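Local coordinates for CghA (Chaetomium globosum, PDB 6KBC), which belongs to the Diels-Alderase family of two-domain, calycin-like beta proteins and holds the ligand WK1 in a pocket, at residues R246-Y252 against E380-G386; M254-R258 against Y325-F329; N269-A273 against A285-P291; E337-L343 against E370-V376. One frame throughout, in Å; residues are numbered along the deposited sequence.

Contact 1: R246-Y252 against E380-G386; sequences RAQAGPY and ESVHGWG
Glu380 and Tyr252 meet across an antiparallel pairing that joins the first and last strands of the calycin-like C-terminal domain. In Glu380, CB and CG (CG anti to the backbone N, chi1 -177°) form an extended spacer, and contacts begin at CD, 3.2 Å from Tyr252 OH. CD lies at the edge of the ring, in its plane, with the carboxylate turned 69° from it. OE2 accepts a very short hydrogen bond from Tyr252 OH, modelled at 2.5 Å, though the exact length is doubtful; OE1 stands 3.3 Å from Tyr252 CE2 and 4.2 Å from Pro251 CG. Each oxygen has a further partner, OE1 the guanidinium of Arg277 and OE2 the backbone N of Leu375, which would limit rotation of the carboxylate.

Val382 packs beside this pair: its CG2 touches Ala249 CB at 3.7 Å and the edge of the Tyr252 ring, while CG1 meets Pro251 CD. The type II' turn from Ala249 to Tyr252 carries the proline and tyrosine here. Gln248 and Trp385 exchange backbone hydrogen bonds, and the bare CA of Gly384 comes 3.1 Å from Gln248 O. Where the strands part, a water accepts from Gly250 N and donates to His383 O at 2.7 Å.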
# COMPACT_ATOMS: atom_id res chain seq x y z
N ARG A 246 3.84 5.78 2.26
CA ARG A 246 2.90 6.89 2.24
C ARG A 246 3.36 7.88 3.29
O ARG A 246 3.53 7.51 4.45
CB ARG A 246 1.46 6.45 2.53
CG ARG A 246 0.48 7.62 2.37
CD ARG A 246 -0.91 7.29 2.86
NE ARG A 246 -1.40 6.00 2.38
CZ ARG A 246 -1.79 5.76 1.13
NH1 ARG A 246 -1.77 6.71 0.20
NH2 ARG A 246 -2.24 4.55 0.82
N ALA A 247 3.59 9.13 2.88
CA ALA A 247 4.14 10.11 3.80
C ALA A 247 3.60 11.48 3.47
O ALA A 247 3.32 11.78 2.31
CB ALA A 247 5.67 10.16 3.75
N GLN A 248 3.54 12.33 4.49
CA GLN A 248 3.16 13.73 4.33
C GLN A 248 4.15 14.59 5.10
O GLN A 248 4.47 14.28 6.26
CB GLN A 248 1.74 13.99 4.85
CG GLN A 248 1.34 15.48 4.75
CD GLN A 248 -0.09 15.74 5.17
OE1 GLN A 248 -0.55 15.24 6.19
NE2 GLN A 248 -0.81 16.50 4.36
N ALA A 249 4.67 15.63 4.45
CA ALA A 249 5.61 16.55 5.10
C ALA A 249 5.35 17.94 4.53
O ALA A 249 5.61 18.19 3.36
CB ALA A 249 7.07 16.13 4.86
N GLY A 250 4.84 18.84 5.37
CA GLY A 250 4.48 20.15 4.90
C GLY A 250 3.46 20.06 3.78
O GLY A 250 2.46 19.35 3.89
N PRO A 251 3.70 20.76 2.67
CA PRO A 251 2.76 20.68 1.54
C PRO A 251 2.86 19.39 0.74
O PRO A 251 2.05 19.20 -0.18
CB PRO A 251 3.18 21.88 0.67
CG PRO A 251 4.66 21.95 0.90
CD PRO A 251 4.88 21.57 2.35
N TYR A 252 3.81 18.52 1.05
CA TYR A 252 4.11 17.37 0.20
C TYR A 252 3.38 16.13 0.68
O TYR A 252 3.39 15.82 1.88
CB TYR A 252 5.62 17.10 0.17
CG TYR A 252 6.39 18.20 -0.47
CD1 TYR A 252 6.27 18.46 -1.83
CD2 TYR A 252 7.20 19.03 0.29
CE1 TYR A 252 6.98 19.49 -2.41
CE2 TYR A 252 7.90 20.05 -0.28
CZ TYR A 252 7.79 20.28 -1.63
OH TYR A 252 8.50 21.31 -2.19
N GLU A 380 14.09 25.04 1.40
CA GLU A 380 12.97 24.32 1.98
C GLU A 380 13.47 23.14 2.82
O GLU A 380 14.35 22.38 2.41
CB GLU A 380 12.06 23.81 0.87
CG GLU A 380 10.85 23.10 1.39
CD GLU A 380 9.86 22.84 0.30
OE1 GLU A 380 8.66 23.13 0.50
OE2 GLU A 380 10.29 22.28 -0.75
N SER A 381 12.89 23.01 4.01
CA SER A 381 13.21 21.90 4.90
C SER A 381 11.92 21.56 5.64
O SER A 381 11.65 22.11 6.71
CB SER A 381 14.33 22.26 5.85
OG SER A 381 14.62 21.19 6.72
N VAL A 382 11.12 20.67 5.06
CA VAL A 382 9.81 20.34 5.63
C VAL A 382 9.96 19.18 6.60
O VAL A 382 11.00 18.50 6.63
CB VAL A 382 8.76 20.03 4.55
CG1 VAL A 382 8.45 21.29 3.76
CG2 VAL A 382 9.24 18.93 3.63
N HIS A 383 8.95 18.95 7.42
CA HIS A 383 8.98 17.90 8.43
C HIS A 383 7.64 17.21 8.47
O HIS A 383 6.59 17.86 8.44
CB HIS A 383 9.35 18.44 9.82
CG HIS A 383 9.51 17.37 10.86
ND1 HIS A 383 8.43 16.82 11.53
CD2 HIS A 383 10.60 16.67 11.27
CE1 HIS A 383 8.86 15.87 12.34
NE2 HIS A 383 10.17 15.76 12.21
N GLY A 384 7.66 15.89 8.53
CA GLY A 384 6.41 15.17 8.57
C GLY A 384 6.61 13.74 8.96
O GLY A 384 7.63 13.36 9.53
N TRP A 385 5.60 12.94 8.62
CA TRP A 385 5.46 11.59 9.11
C TRP A 385 4.89 10.72 8.00
O TRP A 385 4.20 11.20 7.10
CB TRP A 385 4.56 11.55 10.35
CG TRP A 385 5.19 12.30 11.45
CD1 TRP A 385 4.99 13.61 11.79
CD2 TRP A 385 6.18 11.80 12.31
NE1 TRP A 385 5.80 13.95 12.85
CE2 TRP A 385 6.55 12.85 13.19
CE3 TRP A 385 6.81 10.56 12.44
CZ2 TRP A 385 7.51 12.69 14.18
CZ3 TRP A 385 7.75 10.40 13.44
CH2 TRP A 385 8.10 11.46 14.29
N GLY A 386 5.16 9.44 8.09
CA GLY A 386 4.65 8.53 7.10
C GLY A 386 4.84 7.11 7.55
O GLY A 386 5.22 6.84 8.69
O HOH W 1 3.89 17.77 8.17

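Contact 2: M254-R258 against Y325-F329. With WK1 ((2S)-3-[(2S,4E)-4-[[(1R,2S,4aR,6S,8R,8aS)-2-[(E)-but-2-en-2-yl]-6,8-dimethyl-1,2,4a,5,6,7,8,8a-octahydronaphthalen-1-yl]-oxidanyl-methylidene]-3,5-bis(oxidanylidene)pyrrolidin-2-yl]-2-methyl-2-oxidanyl-propanoic acid), chain B.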
# COMPACT_ATOMS: atom_id res chain seq x y z
N MET A 254 3.43 12.03 -0.53
CA MET A 254 4.13 11.10 -1.40
C MET A 254 3.66 9.69 -1.13
O MET A 254 3.40 9.31 0.02
CB MET A 254 5.66 11.19 -1.25
CG MET A 254 6.24 10.65 0.04
SD MET A 254 7.68 11.60 0.63
CE MET A 254 7.07 13.29 0.78
N ALA A 255 3.52 8.91 -2.21
CA ALA A 255 3.08 7.54 -2.10
C ALA A 255 3.85 6.73 -3.12
O ALA A 255 4.08 7.19 -4.24
CB ALA A 255 1.56 7.41 -2.31
N VAL A 256 4.31 5.55 -2.71
CA VAL A 256 5.27 4.80 -3.50
C VAL A 256 4.93 3.33 -3.41
O VAL A 256 4.61 2.82 -2.33
CB VAL A 256 6.73 5.01 -3.03
CG1 VAL A 256 7.69 4.09 -3.80
CG2 VAL A 256 7.15 6.46 -3.21
N MET A 257 5.01 2.64 -4.54
CA MET A 257 5.12 1.18 -4.56
C MET A 257 6.25 0.91 -5.54
O MET A 257 6.07 1.10 -6.74
CB MET A 257 3.81 0.52 -5.01
CG MET A 257 3.79 -1.01 -4.89
SD MET A 257 4.63 -1.79 -3.48
CE MET A 257 3.38 -1.46 -2.27
N ARG A 258 7.43 0.54 -5.02
CA ARG A 258 8.61 0.28 -5.83
C ARG A 258 9.00 -1.20 -5.72
O ARG A 258 9.15 -1.72 -4.60
CB ARG A 258 9.81 1.18 -5.44
CG ARG A 258 11.02 1.01 -6.42
CD ARG A 258 11.85 -0.10 -5.80
NE ARG A 258 12.54 0.22 -4.56
CZ ARG A 258 12.79 -0.65 -3.60
NH1 ARG A 258 12.01 -1.74 -3.53
NH2 ARG A 258 13.55 -0.33 -2.57
N TYR A 325 14.87 5.29 4.17
CA TYR A 325 14.95 5.38 2.72
C TYR A 325 15.02 6.84 2.34
O TYR A 325 14.38 7.69 2.96
CB TYR A 325 13.72 4.76 2.05
CG TYR A 325 13.89 3.32 1.60
CD1 TYR A 325 14.43 3.03 0.36
CD2 TYR A 325 13.46 2.26 2.41
CE1 TYR A 325 14.58 1.70 -0.06
CE2 TYR A 325 13.58 0.95 2.00
CZ TYR A 325 14.14 0.68 0.75
OH TYR A 325 14.27 -0.63 0.34
N ARG A 326 15.80 7.13 1.30
CA ARG A 326 15.74 8.41 0.63
C ARG A 326 14.84 8.26 -0.59
O ARG A 326 14.95 7.28 -1.32
CB ARG A 326 17.13 8.89 0.22
CG ARG A 326 17.13 10.18 -0.60
CD ARG A 326 18.54 10.78 -0.60
NE ARG A 326 18.90 11.12 0.77
CZ ARG A 326 20.14 11.17 1.25
NH1 ARG A 326 21.18 10.91 0.46
NH2 ARG A 326 20.34 11.48 2.53
N LEU A 327 13.93 9.22 -0.77
CA LEU A 327 13.08 9.32 -1.96
C LEU A 327 13.44 10.60 -2.69
O LEU A 327 13.27 11.70 -2.15
CB LEU A 327 11.59 9.37 -1.61
CG LEU A 327 10.98 8.18 -0.89
CD1 LEU A 327 9.46 8.43 -0.75
CD2 LEU A 327 11.27 6.91 -1.67
N GLU A 328 13.90 10.46 -3.92
CA GLU A 328 14.21 11.62 -4.75
C GLU A 328 13.24 11.60 -5.92
O GLU A 328 13.31 10.72 -6.78
CB GLU A 328 15.65 11.58 -5.23
CG GLU A 328 16.02 12.68 -6.19
CD GLU A 328 17.26 12.29 -6.94
OE1 GLU A 328 18.34 12.77 -6.57
OE2 GLU A 328 17.16 11.46 -7.88
N PHE A 329 12.32 12.56 -5.95
CA PHE A 329 11.38 12.67 -7.06
C PHE A 329 11.92 13.65 -8.08
O PHE A 329 12.51 14.67 -7.72
CB PHE A 329 10.00 13.16 -6.58
CG PHE A 329 9.22 12.12 -5.87
CD1 PHE A 329 8.36 11.28 -6.57
CD2 PHE A 329 9.32 11.97 -4.49
CE1 PHE A 329 7.61 10.33 -5.90
CE2 PHE A 329 8.58 11.01 -3.82
CZ PHE A 329 7.71 10.19 -4.53
O WK1 B . 1.02 -9.95 7.35
C17 WK1 B . 0.94 -8.75 7.28
O1 WK1 B . 0.30 -8.10 8.07
C19 WK1 B . 1.63 -8.01 6.21
O2 WK1 B . 2.44 -8.84 5.44
C18 WK1 B . 2.55 -7.01 6.83
C20 WK1 B . 0.51 -7.46 5.38
C22 WK1 B . 0.99 -6.39 4.48
N WK1 B . 0.01 -5.62 3.74
C21 WK1 B . 0.40 -5.50 2.48
O5 WK1 B . -0.29 -4.83 1.59
C23 WK1 B . 1.95 -6.74 3.46
O4 WK1 B . 3.03 -7.46 3.64
C24 WK1 B . 1.66 -6.20 2.17
C16 WK1 B . 2.44 -6.35 0.95
O3 WK1 B . 3.52 -7.02 1.02
C9 WK1 B . 2.07 -5.62 -0.27
C8 WK1 B . 2.74 -4.24 0.01
C12 WK1 B . 2.70 -3.67 1.41
C13 WK1 B . 1.80 -2.81 1.80
C90 WK1 B . 1.78 -2.27 3.19
C14 WK1 B . 3.72 -4.09 2.41
C7 WK1 B . 4.19 -4.24 -0.37
C6 WK1 B . 4.53 -4.63 -1.57
C3 WK1 B . 3.47 -5.31 -2.38
C4 WK1 B . 2.58 -6.23 -1.57
C5 WK1 B . 1.41 -6.60 -2.45
C11 WK1 B . 0.58 -7.65 -1.78
C2 WK1 B . 3.93 -5.96 -3.66
C1 WK1 B . 2.70 -6.06 -4.51
C10 WK1 B . 2.93 -6.48 -5.92
C WK1 B . 1.78 -7.04 -3.85
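Met254 and Val256 meet Leu327 and Phe329 inside the calycin-like beta barrel of the C-terminal domain, where strands 252-261 and 324-330 face each other across the core with axes 10.2 Å apart and 106° between their directions. Leu327 CD1 is the shared contact point: it lies 3.9 Å from Met254 SD and 3.9 Å from Val256 CG2. The methionine reaches it through a chain that kinks at its second and third torsions, and its CB rests 3.9 Å from Phe329 CE2. Val256 and Phe329 run antiparallel alongside one another, CG2 of the valine coming to CZ of the ring.

The polar end of the interface lies at Arg258 and Tyr325, whose side chains are roughly perpendicular, with guanidinium and ring planes 62° apart. Arg258 NH2 gives a weak hydrogen bond to Tyr325 OH at 3.0 Å, the hydroxyl sitting at the edge of the guanidinium, with an N-H...O angle of 128°. A bent arginine chain brings the group there, and stronger partners hold it: NH1 forms a salt bridge with Asp241, and NE bonds to Thr305. Tyr325 OH is also hydrogen-bonded to Lys307, so the buried guanidinium and hydroxyl each have further polar partners.

In the next shell, Leu343 packs on Leu327, and Trp339 and Leu275 on Phe329. Met257, one residue before Arg258, belongs to the WK1 pocket on the other side of its strand; its SD lies 3.4 Å from WK1 C6.

Contact 3: N269-A273 against A285-P291; sequences NTVNA and ALRSLPP
Direct backbone bonding between 269-273 and 285-291 is concentrated at one end, where Ala273 and Ala285 form a hydrogen-bonded antiparallel pair. Each N donates to the other's O at 2.9 Å, with N-H...O angles of 137°. The pair lies at the open end of the hairpin made by strands 269-277 and 280-285 in the C-terminal calycin-like domain, away from its turn.

Water takes over as the segments separate. One molecule accepts from Val271 N and donates to Leu286 O, and a second donates to Asn269 O and accepts from Ser288 N, 3.0 Å away. Side chains add a polar link at the far end: Ser288 OG donates to Asn269 OD1 at 2.7 Å, approaching from above the amide plane, 66° out of it.

Packing contacts make up the remainder. Val271 CG1, set between the backbone N and the carbonyl carbon (chi1 72°), presses on the backbone of Arg287, 3.4 Å from its C, and on Ser288 CB. Leu286 and Asn272 run side by side, CD2 of the leucine 3.4 Å from ND2 of the asparagine, an amide nitrogen that is hydrogen-bonded to the backbone oxygens of Glu174 and Glu176. Ala273 CB and Ala285 CB share one face and pack against Phe329.

The chemistry thus implies a join in which direct peptide bonding gives way to water bridging and a serine-asparagine bond as the chains separate.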
# COMPACT_ATOMS: atom_id res chain seq x y z
N ASN A 269 13.95 -2.48 -12.06
CA ASN A 269 13.59 -1.47 -11.07
C ASN A 269 12.31 -0.81 -11.57
O ASN A 269 12.34 -0.10 -12.58
CB ASN A 269 14.73 -0.47 -10.94
CG ASN A 269 14.76 0.25 -9.61
OD1 ASN A 269 13.83 0.14 -8.80
ND2 ASN A 269 15.82 0.99 -9.38
N THR A 270 11.19 -1.08 -10.90
CA THR A 270 9.91 -0.56 -11.34
C THR A 270 9.18 0.11 -10.18
O THR A 270 9.42 -0.19 -9.01
CB THR A 270 9.02 -1.65 -11.96
OG1 THR A 270 8.69 -2.63 -10.97
CG2 THR A 270 9.75 -2.35 -13.12
N VAL A 271 8.26 1.02 -10.52
CA VAL A 271 7.62 1.82 -9.48
C VAL A 271 6.31 2.39 -10.01
O VAL A 271 6.18 2.74 -11.18
CB VAL A 271 8.55 2.95 -8.97
CG1 VAL A 271 8.71 4.04 -10.02
CG2 VAL A 271 8.03 3.54 -7.68
N ASN A 272 5.35 2.52 -9.11
CA ASN A 272 4.18 3.36 -9.34
C ASN A 272 4.12 4.30 -8.14
O ASN A 272 3.86 3.85 -7.03
CB ASN A 272 2.93 2.51 -9.47
CG ASN A 272 1.77 3.29 -10.04
OD1 ASN A 272 1.35 4.29 -9.45
ND2 ASN A 272 1.31 2.90 -11.24
N ALA A 273 4.42 5.57 -8.37
CA ALA A 273 4.60 6.50 -7.27
C ALA A 273 4.10 7.87 -7.68
O ALA A 273 3.96 8.18 -8.87
CB ALA A 273 6.07 6.61 -6.84
N ALA A 285 5.42 9.50 -11.00
CA ALA A 285 6.67 8.75 -11.10
C ALA A 285 6.37 7.30 -11.43
O ALA A 285 6.07 6.49 -10.55
CB ALA A 285 7.48 8.89 -9.81
N LEU A 286 6.46 6.96 -12.71
CA LEU A 286 6.31 5.59 -13.17
C LEU A 286 7.65 5.01 -13.59
O LEU A 286 7.70 3.93 -14.18
CB LEU A 286 5.32 5.54 -14.32
CG LEU A 286 3.94 6.07 -13.93
CD1 LEU A 286 3.08 6.20 -15.18
CD2 LEU A 286 3.29 5.16 -12.88
N ARG A 287 8.73 5.73 -13.30
CA ARG A 287 10.09 5.32 -13.61
C ARG A 287 10.90 5.32 -12.32
O ARG A 287 10.89 6.31 -11.58
CB ARG A 287 10.71 6.27 -14.65
CG ARG A 287 12.18 6.00 -14.99
CD ARG A 287 12.70 7.07 -15.95
NE ARG A 287 12.14 6.89 -17.30
CZ ARG A 287 12.45 7.65 -18.33
NH1 ARG A 287 13.31 8.65 -18.19
NH2 ARG A 287 11.90 7.41 -19.52
N SER A 288 11.60 4.22 -12.04
CA SER A 288 12.40 4.06 -10.83
C SER A 288 13.87 4.08 -11.20
O SER A 288 14.33 3.23 -11.97
CB SER A 288 12.04 2.74 -10.14
OG SER A 288 12.66 2.61 -8.86
N LEU A 289 14.64 5.03 -10.62
CA LEU A 289 16.01 5.25 -11.04
C LEU A 289 16.99 4.41 -10.23
O LEU A 289 16.72 4.08 -9.07
CB LEU A 289 16.39 6.71 -10.87
CG LEU A 289 15.51 7.62 -11.72
CD1 LEU A 289 15.74 9.06 -11.34
CD2 LEU A 289 15.83 7.36 -13.21
N PRO A 290 18.14 4.09 -10.82
CA PRO A 290 19.22 3.44 -10.06
C PRO A 290 19.52 4.22 -8.79
O PRO A 290 19.69 5.45 -8.82
CB PRO A 290 20.41 3.48 -11.03
CG PRO A 290 19.75 3.45 -12.39
CD PRO A 290 18.49 4.27 -12.24
N PRO A 291 19.55 3.53 -7.65
CA PRO A 291 19.66 4.23 -6.35
C PRO A 291 20.92 5.07 -6.19
O PRO A 291 20.94 5.96 -5.33
CB PRO A 291 19.65 3.07 -5.34
CG PRO A 291 18.93 1.96 -6.05
CD PRO A 291 19.33 2.08 -7.50
O HOH W 2 11.24 1.87 -13.86
O HOH W 3 8.46 1.44 -13.53

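Contact 4: E337-L343 against E370-V376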
# COMPACT_ATOMS: atom_id res chain seq x y z
N GLU A 337 12.16 20.38 -11.58
CA GLU A 337 12.31 20.35 -10.14
C GLU A 337 12.67 18.94 -9.69
O GLU A 337 12.28 17.94 -10.30
CB GLU A 337 11.02 20.80 -9.46
CG GLU A 337 10.72 22.28 -9.68
CD GLU A 337 9.25 22.60 -9.57
OE1 GLU A 337 8.45 21.97 -10.30
OE2 GLU A 337 8.89 23.48 -8.74
N LYS A 338 13.44 18.88 -8.61
CA LYS A 338 13.73 17.66 -7.88
C LYS A 338 13.37 17.89 -6.43
O LYS A 338 13.66 18.96 -5.87
CB LYS A 338 15.21 17.25 -8.01
CG LYS A 338 15.60 16.78 -9.38
CD LYS A 338 16.83 15.83 -9.39
CE LYS A 338 17.86 16.22 -8.35
NZ LYS A 338 19.07 15.30 -8.37
N TRP A 339 12.75 16.90 -5.82
CA TRP A 339 12.51 16.91 -4.39
C TRP A 339 13.19 15.70 -3.79
O TRP A 339 13.17 14.61 -4.37
CB TRP A 339 11.02 16.90 -4.09
CG TRP A 339 10.25 18.00 -4.77
CD1 TRP A 339 9.88 19.19 -4.22
CD2 TRP A 339 9.76 18.00 -6.11
NE1 TRP A 339 9.18 19.94 -5.15
CE2 TRP A 339 9.08 19.22 -6.31
CE3 TRP A 339 9.82 17.08 -7.16
CZ2 TRP A 339 8.47 19.55 -7.52
CZ3 TRP A 339 9.19 17.40 -8.36
CH2 TRP A 339 8.54 18.64 -8.53
N SER A 340 13.80 15.88 -2.63
CA SER A 340 14.46 14.79 -1.93
C SER A 340 13.94 14.74 -0.51
O SER A 340 13.87 15.78 0.17
CB SER A 340 15.99 14.96 -1.92
OG SER A 340 16.58 13.75 -1.53
N PHE A 341 13.56 13.55 -0.06
CA PHE A 341 13.07 13.36 1.29
C PHE A 341 13.81 12.20 1.92
O PHE A 341 14.04 11.17 1.27
CB PHE A 341 11.56 13.09 1.34
CG PHE A 341 10.75 14.15 0.66
CD1 PHE A 341 10.35 15.29 1.36
CD2 PHE A 341 10.42 14.04 -0.68
CE1 PHE A 341 9.59 16.28 0.73
CE2 PHE A 341 9.67 15.03 -1.30
CZ PHE A 341 9.28 16.15 -0.59
N ASP A 342 14.14 12.36 3.19
CA ASP A 342 14.67 11.26 3.97
C ASP A 342 13.55 10.76 4.86
O ASP A 342 12.90 11.54 5.57
CB ASP A 342 15.88 11.70 4.80
CG ASP A 342 17.14 11.77 3.95
OD1 ASP A 342 17.05 11.50 2.72
OD2 ASP A 342 18.21 12.06 4.50
N LEU A 343 13.30 9.46 4.79
CA LEU A 343 12.26 8.82 5.58
C LEU A 343 12.99 7.91 6.55
O LEU A 343 13.47 6.84 6.17
CB LEU A 343 11.31 8.03 4.69
CG LEU A 343 10.22 8.86 3.99
CD1 LEU A 343 10.81 9.85 3.02
CD2 LEU A 343 9.35 7.88 3.25
N GLU A 370 9.89 9.21 10.25
CA GLU A 370 9.96 10.66 10.29
C GLU A 370 10.51 11.14 8.95
O GLU A 370 11.46 10.57 8.42
CB GLU A 370 10.86 11.12 11.43
CG GLU A 370 10.76 12.60 11.73
CD GLU A 370 11.44 12.94 13.05
OE1 GLU A 370 11.98 12.01 13.69
OE2 GLU A 370 11.38 14.11 13.47
N VAL A 371 9.90 12.19 8.41
CA VAL A 371 10.16 12.65 7.04
C VAL A 371 10.74 14.05 7.09
O VAL A 371 10.20 14.93 7.76
CB VAL A 371 8.87 12.62 6.20
CG1 VAL A 371 9.15 13.01 4.75
CG2 VAL A 371 8.23 11.24 6.29
N THR A 372 11.85 14.25 6.38
CA THR A 372 12.49 15.56 6.23
C THR A 372 12.89 15.76 4.77
O THR A 372 13.14 14.79 4.06
CB THR A 372 13.72 15.68 7.15
OG1 THR A 372 14.73 14.77 6.68
CG2 THR A 372 13.37 15.36 8.59
N GLY A 373 12.92 17.01 4.33
CA GLY A 373 13.47 17.33 3.02
C GLY A 373 12.72 18.42 2.28
O GLY A 373 12.25 19.39 2.89
N GLY A 374 12.61 18.30 0.96
CA GLY A 374 11.90 19.30 0.19
C GLY A 374 12.56 19.52 -1.15
O GLY A 374 13.32 18.67 -1.63
N LEU A 375 12.28 20.67 -1.74
CA LEU A 375 12.75 21.01 -3.08
C LEU A 375 14.27 21.15 -3.11
O LEU A 375 14.84 21.95 -2.37
CB LEU A 375 12.09 22.31 -3.55
CG LEU A 375 12.52 22.83 -4.93
CD1 LEU A 375 12.06 21.90 -6.03
CD2 LEU A 375 11.96 24.25 -5.16
N VAL A 376 14.92 20.36 -3.97
CA VAL A 376 16.37 20.42 -4.09
C VAL A 376 16.77 21.78 -4.65
O VAL A 376 16.10 22.34 -5.53
CB VAL A 376 16.87 19.27 -4.98
CG1 VAL A 376 18.39 19.38 -5.22
CG2 VAL A 376 16.51 17.93 -4.35
O HOH W 4 14.99 21.23 -7.93
O HOH W 5 17.05 13.43 7.49
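Leu375 and Trp339 are brought together by different first torsions: the leucine CG is anti to the backbone N (chi1 178°), whereas the indole CG is anti to the carbonyl carbon (chi1 -55°). They belong to an antiparallel strand pair in the wall of the C-terminal calycin-like barrel. Leu375 CD1 lies over the face of the five-membered ring, 4.0 Å from its centroid, in a CH-pi contact. Glu337 CB covers the same face of the indole and touches this methyl at 3.7 Å.

Phe341 has no side chain opposite it, since its partner is Gly373; its ring instead leans along the chain, with CE1 3.6 Å from Gly374 N. Gly373 brings its CA to 3.3 Å from Ser340 O. On the indole side of the sheet, Leu343 and Val371 run alongside each other, CG against CG2.

Reciprocal backbone bonds join Ser340 to Gly374 and Asp342 to Thr372, and Val376 N adds a bond to Lys338 O at 2.7 Å. The opposite face is polar: Asp342 forms salt bridges with Arg326 and Arg344, and a water there lies 2.8 Å from Thr372 OG1 and gives a weak bond to Asp342 OD2. Lys338 NZ, at the strand's start, bonds to Asp295 O and to Glu328. At the strand ends another water accepts from Lys338 N and donates to Val376 O at 2.9 Å.

All four contacts belong to the C-terminal domain. Contacts 1 and 4, with centres 8 Å apart, lie on the neighbouring strands 382-392 and 363-375; Tyr252 OH comes 3.2 Å from Trp339 CD1. Contact 2 touches the other three: Met254 N lies 2.9 Å from Ala247 O of contact 1, Phe329 N 2.7 Å from Trp339 O of contact 4, and Met257 O 2.9 Å from Asn272 N of contact 3, all probable hydrogen bonds. Contacts 1 and 3 do not touch, their nearest atoms being about 9 Å apart. Contact 2 supplies Met257 to the WK1 pocket, whereas the side chains of Arg246, Thr270 and Leu343 stay about 8, 9 and 13 Å from the ligand.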